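Local atomic coordinates of gSG7 salivary protein (Anopheles stephensi, PDB entry 6XMB), a protein that binds host factor XII and high molecular weight kininogen, prevents reciprocal activation of factor XII and prekallikrein, and weakly inhibits the alternative complement pathway. Residues A[37-42]-A[104-109]; A[25-30]-A[90-95]. All blocks are in the same frame, centred on the assembly; numbering follows the deposited sequence.

Contact 1: residues A[37-42]-A[104-109]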
loop_
_atom_site.group_PDB
_atom_site.type_symbol
_atom_site.label_atom_id
_atom_site.label_comp_id
_atom_site.label_asym_id
_atom_site.label_seq_id
_atom_site.Cartn_x
_atom_site.Cartn_y
_atom_site.Cartn_z
ATOM N N GLN A 37 -11.064 -12.190 -0.549
ATOM C CA GLN A 37 -11.303 -13.576 -0.957
ATOM C C GLN A 37 -12.159 -14.339 0.053
ATOM O O GLN A 37 -13.073 -15.088 -0.325
ATOM C CB GLN A 37 -9.968 -14.293 -1.171
ATOM C CG GLN A 37 -9.142 -13.710 -2.313
ATOM C CD GLN A 37 -7.794 -14.414 -2.519
ATOM O OE1 GLN A 37 -7.467 -15.381 -1.836
ATOM N NE2 GLN A 37 -7.020 -13.925 -3.480
ATOM N N ASN A 38 -11.874 -14.170 1.345
ATOM C CA ASN A 38 -12.481 -15.033 2.348
ATOM C C ASN A 38 -13.878 -14.574 2.742
ATOM O O ASN A 38 -14.792 -15.399 2.837
ATOM C CB ASN A 38 -11.585 -15.108 3.579
ATOM C CG ASN A 38 -10.283 -15.852 3.304
ATOM O OD1 ASN A 38 -10.214 -16.685 2.407
ATOM N ND2 ASN A 38 -9.251 -15.537 4.063
ATOM N N GLN A 39 -14.059 -13.278 3.014
ATOM C CA GLN A 39 -15.344 -12.762 3.483
ATOM C C GLN A 39 -16.303 -12.410 2.362
ATOM O O GLN A 39 -17.492 -12.215 2.625
ATOM C CB GLN A 39 -15.149 -11.517 4.340
ATOM C CG GLN A 39 -14.026 -11.618 5.325
ATOM C CD GLN A 39 -14.338 -12.574 6.436
ATOM O OE1 GLN A 39 -15.437 -12.558 6.991
ATOM N NE2 GLN A 39 -13.382 -13.438 6.758
ATOM N N LEU A 40 -15.834 -12.304 1.125
ATOM C CA LEU A 40 -16.691 -11.730 0.103
ATOM C C LEU A 40 -16.760 -12.616 -1.127
ATOM O O LEU A 40 -17.845 -13.058 -1.510
ATOM C CB LEU A 40 -16.198 -10.331 -0.273
ATOM C CG LEU A 40 -17.051 -9.574 -1.286
ATOM C CD1 LEU A 40 -18.423 -9.329 -0.714
ATOM C CD2 LEU A 40 -16.410 -8.246 -1.665
ATOM N N ARG A 41 -15.617 -12.873 -1.760
ATOM C CA ARG A 41 -15.622 -13.657 -2.989
ATOM C C ARG A 41 -16.186 -15.047 -2.741
ATOM O O ARG A 41 -17.121 -15.484 -3.422
ATOM C CB ARG A 41 -14.208 -13.740 -3.564
ATOM C CG ARG A 41 -14.098 -14.537 -4.862
ATOM C CD ARG A 41 -12.640 -14.913 -5.144
ATOM N NE ARG A 41 -12.196 -15.997 -4.270
ATOM C CZ ARG A 41 -10.928 -16.376 -4.121
ATOM N NH1 ARG A 41 -9.965 -15.754 -4.781
ATOM N NH2 ARG A 41 -10.620 -17.376 -3.303
ATOM N N ASN A 42 -15.656 -15.750 -1.746
ATOM C CA ASN A 42 -16.036 -17.151 -1.574
ATOM C C ASN A 42 -17.503 -17.325 -1.235
ATOM O O ASN A 42 -18.183 -18.096 -1.941
ATOM C CB ASN A 42 -15.136 -17.811 -0.528
ATOM C CG ASN A 42 -13.749 -18.085 -1.051
ATOM O OD1 ASN A 42 -13.551 -18.321 -2.246
ATOM N ND2 ASN A 42 -12.773 -18.067 -0.155
ATOM N N ASP A 104 -15.325 -7.350 9.148
ATOM C CA ASP A 104 -16.755 -7.240 9.427
ATOM C C ASP A 104 -17.469 -6.389 8.374
ATOM O O ASP A 104 -18.641 -6.627 8.078
ATOM C CB ASP A 104 -16.983 -6.664 10.827
ATOM C CG ASP A 104 -18.448 -6.686 11.239
ATOM O OD1 ASP A 104 -18.993 -7.784 11.499
ATOM O OD2 ASP A 104 -19.073 -5.594 11.313
ATOM N N GLY A 105 -16.772 -5.423 7.770
ATOM C CA GLY A 105 -17.382 -4.667 6.684
ATOM C C GLY A 105 -17.629 -5.514 5.451
ATOM O O GLY A 105 -18.710 -5.471 4.855
ATOM N N LEU A 106 -16.634 -6.309 5.056
ATOM C CA LEU A 106 -16.802 -7.172 3.894
ATOM C C LEU A 106 -17.869 -8.219 4.151
ATOM O O LEU A 106 -18.597 -8.608 3.232
ATOM C CB LEU A 106 -15.480 -7.857 3.552
ATOM C CG LEU A 106 -14.279 -6.984 3.178
ATOM C CD1 LEU A 106 -13.032 -7.855 3.081
ATOM C CD2 LEU A 106 -14.528 -6.274 1.865
ATOM N N LYS A 107 -17.942 -8.712 5.390
ATOM C CA LYS A 107 -18.948 -9.700 5.761
ATOM C C LYS A 107 -20.351 -9.143 5.572
ATOM O O LYS A 107 -21.187 -9.749 4.893
ATOM C CB LYS A 107 -18.744 -10.126 7.212
ATOM C CG LYS A 107 -19.589 -11.317 7.631
ATOM C CD LYS A 107 -19.628 -11.431 9.134
ATOM C CE LYS A 107 -20.408 -12.653 9.571
ATOM N NZ LYS A 107 -20.755 -12.558 11.016
ATOM N N LYS A 108 -20.622 -7.981 6.168
ATOM C CA LYS A 108 -21.898 -7.323 5.928
ATOM C C LYS A 108 -22.108 -7.077 4.438
ATOM O O LYS A 108 -23.217 -7.250 3.927
ATOM C CB LYS A 108 -21.978 -6.019 6.724
ATOM N N LEU A 109 -21.050 -6.702 3.711
ATOM C CA LEU A 109 -21.234 -6.420 2.289
ATOM C C LEU A 109 -21.595 -7.684 1.521
ATOM O O LEU A 109 -22.402 -7.643 0.586
ATOM C CB LEU A 109 -19.979 -5.780 1.697
ATOM C CG LEU A 109 -19.970 -5.664 0.167
ATOM C CD1 LEU A 109 -21.145 -4.817 -0.316
ATOM C CD2 LEU A 109 -18.670 -5.054 -0.289
#

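Contact 2: residues A[25-30]-A[90-95]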
loop_
_atom_site.group_PDB
_atom_site.type_symbol
_atom_site.label_atom_id
_atom_site.label_comp_id
_atom_site.label_asym_id
_atom_site.label_seq_id
_atom_site.Cartn_x
_atom_site.Cartn_y
_atom_site.Cartn_z
ATOM N N LYS A 25 3.971 -2.704 4.796
ATOM C CA LYS A 25 2.936 -2.239 3.879
ATOM C C LYS A 25 2.509 -3.357 2.934
ATOM O O LYS A 25 1.324 -3.478 2.613
ATOM C CB LYS A 25 3.435 -1.006 3.114
ATOM C CG LYS A 25 3.557 0.240 4.001
ATOM C CD LYS A 25 4.343 1.417 3.336
ATOM C CE LYS A 25 4.402 2.641 4.274
ATOM N NZ LYS A 25 5.215 3.833 3.772
ATOM N N ALA A 26 3.454 -4.211 2.509
ATOM C CA ALA A 26 3.101 -5.329 1.638
ATOM C C ALA A 26 2.288 -6.376 2.390
ATOM O O ALA A 26 1.447 -7.061 1.787
ATOM C CB ALA A 26 4.351 -5.976 1.049
ATOM N N PHE A 27 2.535 -6.510 3.697
ATOM C CA PHE A 27 1.706 -7.367 4.537
ATOM C C PHE A 27 0.276 -6.833 4.622
ATOM O O PHE A 27 -0.679 -7.614 4.561
ATOM C CB PHE A 27 2.324 -7.468 5.925
ATOM C CG PHE A 27 1.615 -8.391 6.837
ATOM C CD1 PHE A 27 1.600 -9.755 6.596
ATOM C CD2 PHE A 27 0.985 -7.916 7.970
ATOM C CE1 PHE A 27 0.952 -10.627 7.451
ATOM C CE2 PHE A 27 0.331 -8.804 8.838
ATOM C CZ PHE A 27 0.331 -10.149 8.571
ATOM N N TYR A 28 0.121 -5.507 4.772
ATOM C CA TYR A 28 -1.200 -4.883 4.738
ATOM C C TYR A 28 -1.949 -5.287 3.473
ATOM O O TYR A 28 -3.109 -5.689 3.524
ATOM C CB TYR A 28 -1.103 -3.338 4.815
ATOM C CG TYR A 28 -2.426 -2.736 4.355
ATOM C CD1 TYR A 28 -3.470 -2.574 5.245
ATOM C CD2 TYR A 28 -2.666 -2.465 3.013
ATOM C CE1 TYR A 28 -4.696 -2.123 4.827
ATOM C CE2 TYR A 28 -3.873 -2.035 2.584
ATOM C CZ TYR A 28 -4.889 -1.850 3.502
ATOM O OH TYR A 28 -6.115 -1.418 3.080
ATOM N N LEU A 29 -1.299 -5.159 2.314
ATOM C CA LEU A 29 -1.970 -5.458 1.053
ATOM C C LEU A 29 -2.418 -6.896 1.005
ATOM O O LEU A 29 -3.504 -7.203 0.500
ATOM C CB LEU A 29 -1.041 -5.191 -0.118
ATOM C CG LEU A 29 -1.037 -3.779 -0.650
ATOM C CD1 LEU A 29 -0.029 -3.665 -1.795
ATOM C CD2 LEU A 29 -2.439 -3.448 -1.101
ATOM N N HIS A 30 -1.548 -7.796 1.472
ATOM C CA HIS A 30 -1.844 -9.214 1.477
ATOM C C HIS A 30 -3.068 -9.503 2.339
ATOM O O HIS A 30 -3.979 -10.209 1.911
ATOM C CB HIS A 30 -0.595 -9.980 1.956
ATOM C CG HIS A 30 -0.884 -11.301 2.608
ATOM N ND1 HIS A 30 -1.159 -12.449 1.889
ATOM C CD2 HIS A 30 -0.915 -11.665 3.915
ATOM C CE1 HIS A 30 -1.351 -13.459 2.722
ATOM N NE2 HIS A 30 -1.210 -13.010 3.959
ATOM N N TYR A 90 3.073 2.004 11.301
ATOM C CA TYR A 90 2.488 0.858 10.609
ATOM C C TYR A 90 2.547 -0.422 11.442
ATOM O O TYR A 90 2.784 -1.512 10.906
ATOM C CB TYR A 90 3.186 0.668 9.256
ATOM C CG TYR A 90 3.271 1.954 8.454
ATOM C CD1 TYR A 90 2.198 2.400 7.691
ATOM C CD2 TYR A 90 4.422 2.735 8.482
ATOM C CE1 TYR A 90 2.276 3.584 6.973
ATOM C CE2 TYR A 90 4.505 3.919 7.775
ATOM C CZ TYR A 90 3.427 4.337 7.023
ATOM O OH TYR A 90 3.514 5.513 6.316
ATOM N N SER A 91 2.281 -0.307 12.744
ATOM C CA SER A 91 2.469 -1.406 13.684
ATOM C C SER A 91 1.517 -2.565 13.391
ATOM O O SER A 91 0.537 -2.436 12.654
ATOM C CB SER A 91 2.241 -0.929 15.119
ATOM O OG SER A 91 3.184 0.057 15.494
ATOM N N MET A 92 1.825 -3.722 13.989
ATOM C CA MET A 92 0.841 -4.795 14.109
ATOM C C MET A 92 -0.304 -4.406 15.022
ATOM O O MET A 92 -1.392 -4.978 14.909
ATOM C CB MET A 92 1.475 -6.080 14.649
ATOM C CG MET A 92 2.316 -6.818 13.640
ATOM S SD MET A 92 1.429 -7.059 12.087
ATOM C CE MET A 92 2.092 -5.700 11.066
ATOM N N ASP A 93 -0.074 -3.459 15.930
ATOM C CA ASP A 93 -1.144 -3.016 16.806
ATOM C C ASP A 93 -2.155 -2.160 16.056
ATOM O O ASP A 93 -3.344 -2.189 16.387
ATOM C CB ASP A 93 -0.560 -2.264 17.994
ATOM C CG ASP A 93 0.504 -3.066 18.716
ATOM O OD1 ASP A 93 0.307 -4.291 18.910
ATOM O OD2 ASP A 93 1.540 -2.471 19.081
ATOM N N CYS A 94 -1.717 -1.411 15.040
ATOM C CA CYS A 94 -2.681 -0.706 14.200
ATOM C C CYS A 94 -3.535 -1.691 13.408
ATOM O O CYS A 94 -4.761 -1.531 13.318
ATOM C CB CYS A 94 -1.964 0.268 13.262
ATOM S SG CYS A 94 -1.150 1.660 14.090
ATOM N N LEU A 95 -2.899 -2.726 12.852
ATOM C CA LEU A 95 -3.628 -3.775 12.149
ATOM C C LEU A 95 -4.651 -4.437 13.059
ATOM O O LEU A 95 -5.789 -4.679 12.644
ATOM C CB LEU A 95 -2.642 -4.806 11.605
ATOM C CG LEU A 95 -2.958 -5.480 10.279
ATOM C CD1 LEU A 95 -2.894 -4.474 9.159
ATOM C CD2 LEU A 95 -1.975 -6.593 10.033
#

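Contact 1: residues A[37-42]-A[104-109]
Two helices that run almost in parallel, their local axes 14° apart and 8.0 Å from each other, meet here through a leucine cluster on one side and a mixed polar and aliphatic fringe on the other. The backbones come closest at Gln-39 and Lys-107, whose CA atoms lie 5.2 Å apart, where the helix of 37-42 widens into a pi-type turn and the backbone N of Asn-42 bonds to Gln-37 O. On the packed side Leu-40 reaches across with CG anti to its backbone N (chi1 -177°), which sets both methyls against Leu-109. Leu-40 CD1 abuts Leu-109 CG and also sits 4.0 Å from Leu-106 O. Leu-40 CD2 meets Leu-109 CD2 at 4.1 Å; the two leucines cross obliquely. Leu-106 touches the opposite helix chiefly through its base, its CB resting 3.8 Å from CB of Gln-39. Helix 59-80 adds a third wall, with Val-69 against Leu-40, Leu-72 against Leu-106 and Met-65 against Leu-109, and Phe-15 of the second subunit also packs on Leu-40.

Toward solvent the fit loosens. Gln-39 bends at chi2 (-70°), bringing OE1 within 4.1 Å of CB of Lys-107, a van der Waals approach without a polar bond. The lysine chain, extended beyond CG, then carries its amine away from helix 37-42. Such a gradient, from buried leucines inside to the stems of long polar residues outside, is characteristic of an amphipathic helical bundle, in this case the all-helical Aegyptin C-terminal domain.

Contact 2: residues A[25-30]-A[90-95]
Residues 25-30 form a continuous piece of helix, whereas 90-95 passes from loop into the first turn of another, with Ser-91 at the N-cap position and CA atoms 7.4 Å apart between Lys-25 and Tyr-90 and 7.9 Å apart between Tyr-28 and Leu-95. Side chains bridge this gap in two places. Lys-25, extended beyond CG, lays its last methylene over one face of the Tyr-90 ring: CE stands 3.6 Å from the ring centroid, 23° off the normal, a CH-pi contact displaced toward CZ, the carbon that bears the hydroxyl. That offset leaves NZ near the hydroxyl, where it makes a weak hydrogen bond to Tyr-90 OH at 3.5 Å. The stronger partner of the amine is Glu-73 of the second subunit, in a salt bridge that probably favours the charged lysine, and Phe-22 adds a cation-pi contact.

The arrangement belongs to the end of the helical bundle where helix 92-116 starts beside the middle of helix 6-49, and the disulfide from Cys-94 to Cys-84 ties that start to the preceding loop.

Phe-27, CG anti to its backbone N (chi1 -176°), projects toward this first turn. Its CE2 corner lies 3.4 Å from CD2 of Leu-95 and 3.8 Å from SD of Met-92, the latter an oblique Met-aromatic contact. Met-92 gets there by bending at both chi2 and chi3, its chain crossing the phenylalanine at about a right angle. The other leucine methyl, CD1, approaches the edge of the Tyr-28 ring, 4.4 Å from CD1 of the tyrosine, whose hydroxyl is hydrogen-bonded to Glu-73 of the same chain.

From the N terminus, the long helix 6-49 first contributes 25-30 to contact 2 and then 37-42 to contact 1. The chain turns back through helix 59-80 and a loop before 90-95 closes contact 2; 104-109 closes contact 1 farther along helix 92-116. The two closures therefore cross rather than nest, with segments alternating in the order expected when the first and last helices run in the same direction. Their centres are 19 Å apart and their nearest atoms about 7 Å, so they join the same pair of helices at two separate levels. Helix 59-80 packs against both contacts, and so does the second subunit.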